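Local atomic coordinates of exosome complex component Rrp42 (Pyrococcus abyssi, PDB entry 2PO1), a protein that serves as a non-catalytic subunit of the archaeal RNA-degrading exosome and probably contributes to shaping the active site of its partner Rrp41. Residues V139-H144 with A162-A167. Sequence-based numbering, arbitrary orientation.
Sequences VFIDVH and AALLNA
In the helix-on-sheet layer of an RNase PH domain, the contact between these segments runs through one leucine: Leu164, in the last turn of helix 152-166, meets Val139 and Ile141 of the strand 135-147. Each methyl of its fork has its own partner. CD2 lies against CG1 of Val139 at 4.0 Å, whereas CD1 meets CD1 of Ile141 at 3.9 Å, both distances being those of ordinary van der Waals contact. The two approaches differ in angle, since the leucine runs slantwise to the valine but nearly at a right angle to the isoleucine. All three residues are buried, and no hydrogen bond links the two segments, so the contact is purely apolar.

The alpha carbons of Ile141 and Leu164 are 8.1 Å apart, a gap bridged by the side chains. The CA-CB bond of Ile141 does not itself aim at the helix; CG1 is anti to the carbonyl carbon and beside the backbone N (chi1 -54°), and the chain then continues extended, with chi2 at -179°, which carries CD1 to the leucine. Val139, by contrast, starts out facing the helix and needs only a short branch.

Such packing of a helix on a mixed sheet is the layered alpha/beta arrangement of the RNase PH family. Strand 135-147 is an inner strand, lying between 60-71 and 82-89, and residues two apart along it project to the same face. Val139 and Ile141 thus serve the helix side, where Val139 touches Ile66 and Ile141 touches Val64 of strand 60-71; Ala163 of the helix also rests on Ile66. From the other face, Phe140 packs on a sugar of the bound RNA, while Asp142 forms a salt bridge, outside this contact, to a basic side chain on the chain of another protein in the assembly.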
ATOM      1  N   VAL C 139     -16.280 -11.107 -15.403  1.00 21.08           N
ATOM      2  CA  VAL C 139     -17.231 -10.009 -15.335  1.00 20.87           C
ATOM      3  C   VAL C 139     -16.933  -9.149 -14.123  1.00 19.02           C
ATOM      4  O   VAL C 139     -17.005  -9.627 -12.969  1.00 20.07           O
ATOM      5  CB  VAL C 139     -18.701 -10.551 -15.280  1.00 19.95           C
ATOM      6  CG1 VAL C 139     -19.696  -9.399 -15.101  1.00 21.11           C
ATOM      7  CG2 VAL C 139     -19.019 -11.299 -16.558  1.00 20.49           C
ATOM      8  N   PHE C 140     -16.544  -7.916 -14.397  1.00 18.13           N
ATOM      9  CA  PHE C 140     -16.366  -6.886 -13.372  1.00 17.15           C
ATOM     10  C   PHE C 140     -17.629  -6.033 -13.184  1.00 17.23           C
ATOM     11  O   PHE C 140     -18.119  -5.361 -14.119  1.00 19.01           O
ATOM     12  CB  PHE C 140     -15.179  -5.959 -13.724  1.00 17.46           C
ATOM     13  CG  PHE C 140     -13.895  -6.652 -13.859  1.00 18.83           C
ATOM     14  CD1 PHE C 140     -13.504  -7.174 -15.080  1.00 21.45           C
ATOM     15  CD2 PHE C 140     -13.035  -6.779 -12.770  1.00 19.70           C
ATOM     16  CE1 PHE C 140     -12.261  -7.823 -15.201  1.00 24.85           C
ATOM     17  CE2 PHE C 140     -11.797  -7.439 -12.901  1.00 22.00           C
ATOM     18  CZ  PHE C 140     -11.417  -7.939 -14.105  1.00 18.22           C
ATOM     19  N   ILE C 141     -18.161  -6.085 -11.976  1.00 14.93           N
ATOM     20  CA  ILE C 141     -19.260  -5.266 -11.608  1.00 16.52           C
ATOM     21  C   ILE C 141     -18.610  -4.100 -10.871  1.00 15.32           C
ATOM     22  O   ILE C 141     -18.091  -4.263  -9.766  1.00 14.87           O
ATOM     23  CB  ILE C 141     -20.249  -5.950 -10.704  1.00 15.72           C
ATOM     24  CG1 ILE C 141     -20.704  -7.259 -11.336  1.00 15.56           C
ATOM     25  CG2 ILE C 141     -21.389  -4.979 -10.409  1.00 16.38           C
ATOM     26  CD1 ILE C 141     -21.705  -7.994 -10.504  1.00 12.86           C
ATOM     27  N   ASP C 142     -18.545  -2.958 -11.545  1.00 14.66           N
ATOM     28  CA  ASP C 142     -17.826  -1.840 -10.957  1.00 14.30           C
ATOM     29  C   ASP C 142     -18.870  -0.797 -10.580  1.00 14.31           C
ATOM     30  O   ASP C 142     -19.645  -0.279 -11.445  1.00 15.54           O
ATOM     31  CB  ASP C 142     -16.746  -1.294 -11.876  1.00 16.75           C
ATOM     32  CG  ASP C 142     -15.543  -2.152 -11.908  1.00 15.17           C
ATOM     33  OD1 ASP C 142     -15.200  -2.627 -13.015  1.00 17.18           O
ATOM     34  OD2 ASP C 142     -14.970  -2.453 -10.832  1.00 17.24           O
ATOM     35  N   VAL C 143     -18.921  -0.515  -9.287  1.00 14.00           N
ATOM     36  CA  VAL C 143     -20.011   0.297  -8.736  1.00 14.08           C
ATOM     37  C   VAL C 143     -19.341   1.586  -8.356  1.00 14.43           C
ATOM     38  O   VAL C 143     -18.389   1.579  -7.528  1.00 12.86           O
ATOM     39  CB  VAL C 143     -20.605  -0.237  -7.448  1.00 15.00           C
ATOM     40  CG1 VAL C 143     -21.674   0.780  -6.936  1.00 13.05           C
ATOM     41  CG2 VAL C 143     -21.167  -1.689  -7.621  1.00 11.34           C
ATOM     42  N   HIS C 144     -19.792   2.658  -9.008  1.00 14.03           N
ATOM     43  CA  HIS C 144     -19.346   3.978  -8.760  1.00 14.53           C
ATOM     44  C   HIS C 144     -20.480   4.744  -8.070  1.00 16.99           C
ATOM     45  O   HIS C 144     -21.478   5.176  -8.728  1.00 16.12           O
ATOM     46  CB  HIS C 144     -19.011   4.636 -10.100  1.00 14.38           C
ATOM     47  CG  HIS C 144     -17.696   5.325 -10.110  1.00 13.79           C
ATOM     48  ND1 HIS C 144     -16.522   4.664  -9.849  1.00 15.89           N
ATOM     49  CD2 HIS C 144     -17.350   6.595 -10.440  1.00 14.27           C
ATOM     50  CE1 HIS C 144     -15.516   5.515  -9.931  1.00 17.88           C
ATOM     51  NE2 HIS C 144     -15.990   6.676 -10.340  1.00 17.87           N
ATOM     52  N   ALA C 162     -29.360  -4.447 -12.742  1.00 18.37           N
ATOM     53  CA  ALA C 162     -29.876  -3.816 -13.959  1.00 20.03           C
ATOM     54  C   ALA C 162     -28.743  -3.709 -14.971  1.00 19.63           C
ATOM     55  O   ALA C 162     -28.957  -3.849 -16.169  1.00 21.02           O
ATOM     56  CB  ALA C 162     -30.509  -2.430 -13.653  1.00 20.02           C
ATOM     57  N   ALA C 163     -27.515  -3.471 -14.512  1.00 19.23           N
ATOM     58  CA  ALA C 163     -26.401  -3.310 -15.448  1.00 18.38           C
ATOM     59  C   ALA C 163     -26.102  -4.693 -16.078  1.00 19.55           C
ATOM     60  O   ALA C 163     -25.892  -4.824 -17.287  1.00 21.53           O
ATOM     61  CB  ALA C 163     -25.192  -2.746 -14.725  1.00 18.26           C
ATOM     62  N   LEU C 164     -26.169  -5.753 -15.269  1.00 19.63           N
ATOM     63  CA  LEU C 164     -25.927  -7.136 -15.761  1.00 19.67           C
ATOM     64  C   LEU C 164     -26.982  -7.550 -16.788  1.00 20.90           C
ATOM     65  O   LEU C 164     -26.686  -8.195 -17.825  1.00 22.32           O
ATOM     66  CB  LEU C 164     -25.932  -8.069 -14.549  1.00 19.25           C
ATOM     67  CG  LEU C 164     -24.663  -8.009 -13.735  1.00 19.40           C
ATOM     68  CD1 LEU C 164     -24.945  -8.775 -12.492  1.00 19.89           C
ATOM     69  CD2 LEU C 164     -23.565  -8.731 -14.519  1.00 19.50           C
ATOM     70  N   LEU C 165     -28.223  -7.168 -16.520  1.00 20.22           N
ATOM     71  CA  LEU C 165     -29.301  -7.406 -17.472  1.00 23.11           C
ATOM     72  C   LEU C 165     -29.082  -6.603 -18.727  1.00 23.66           C
ATOM     73  O   LEU C 165     -29.425  -7.042 -19.774  1.00 21.98           O
ATOM     74  CB  LEU C 165     -30.659  -7.046 -16.898  1.00 22.31           C
ATOM     75  CG  LEU C 165     -31.114  -8.028 -15.812  1.00 21.89           C
ATOM     76  CD1 LEU C 165     -32.186  -7.343 -14.974  1.00 20.67           C
ATOM     77  CD2 LEU C 165     -31.569  -9.359 -16.432  1.00 21.93           C
ATOM     78  N   ASN C 166     -28.491  -5.423 -18.594  1.00 22.77           N
ATOM     79  CA  ASN C 166     -28.187  -4.565 -19.745  1.00 23.77           C
ATOM     80  C   ASN C 166     -26.978  -5.003 -20.566  1.00 24.40           C
ATOM     81  O   ASN C 166     -26.756  -4.515 -21.693  1.00 27.10           O
ATOM     82  CB  ASN C 166     -27.883  -3.155 -19.223  1.00 22.38           C
ATOM     83  CG  ASN C 166     -27.522  -2.200 -20.311  1.00 22.48           C
ATOM     84  OD1 ASN C 166     -26.474  -1.644 -20.289  1.00 23.63           O
ATOM     85  ND2 ASN C 166     -28.421  -1.999 -21.272  1.00 24.12           N
ATOM     86  N   ALA C 167     -26.182  -5.890 -19.995  1.00 23.45           N
ATOM     87  CA  ALA C 167     -24.881  -6.154 -20.511  1.00 23.56           C
ATOM     88  C   ALA C 167     -25.043  -6.936 -21.773  1.00 24.46           C
ATOM     89  O   ALA C 167     -25.937  -7.793 -21.888  1.00 24.08           O
ATOM     90  CB  ALA C 167     -24.059  -6.913 -19.506  1.00 22.78           C
TER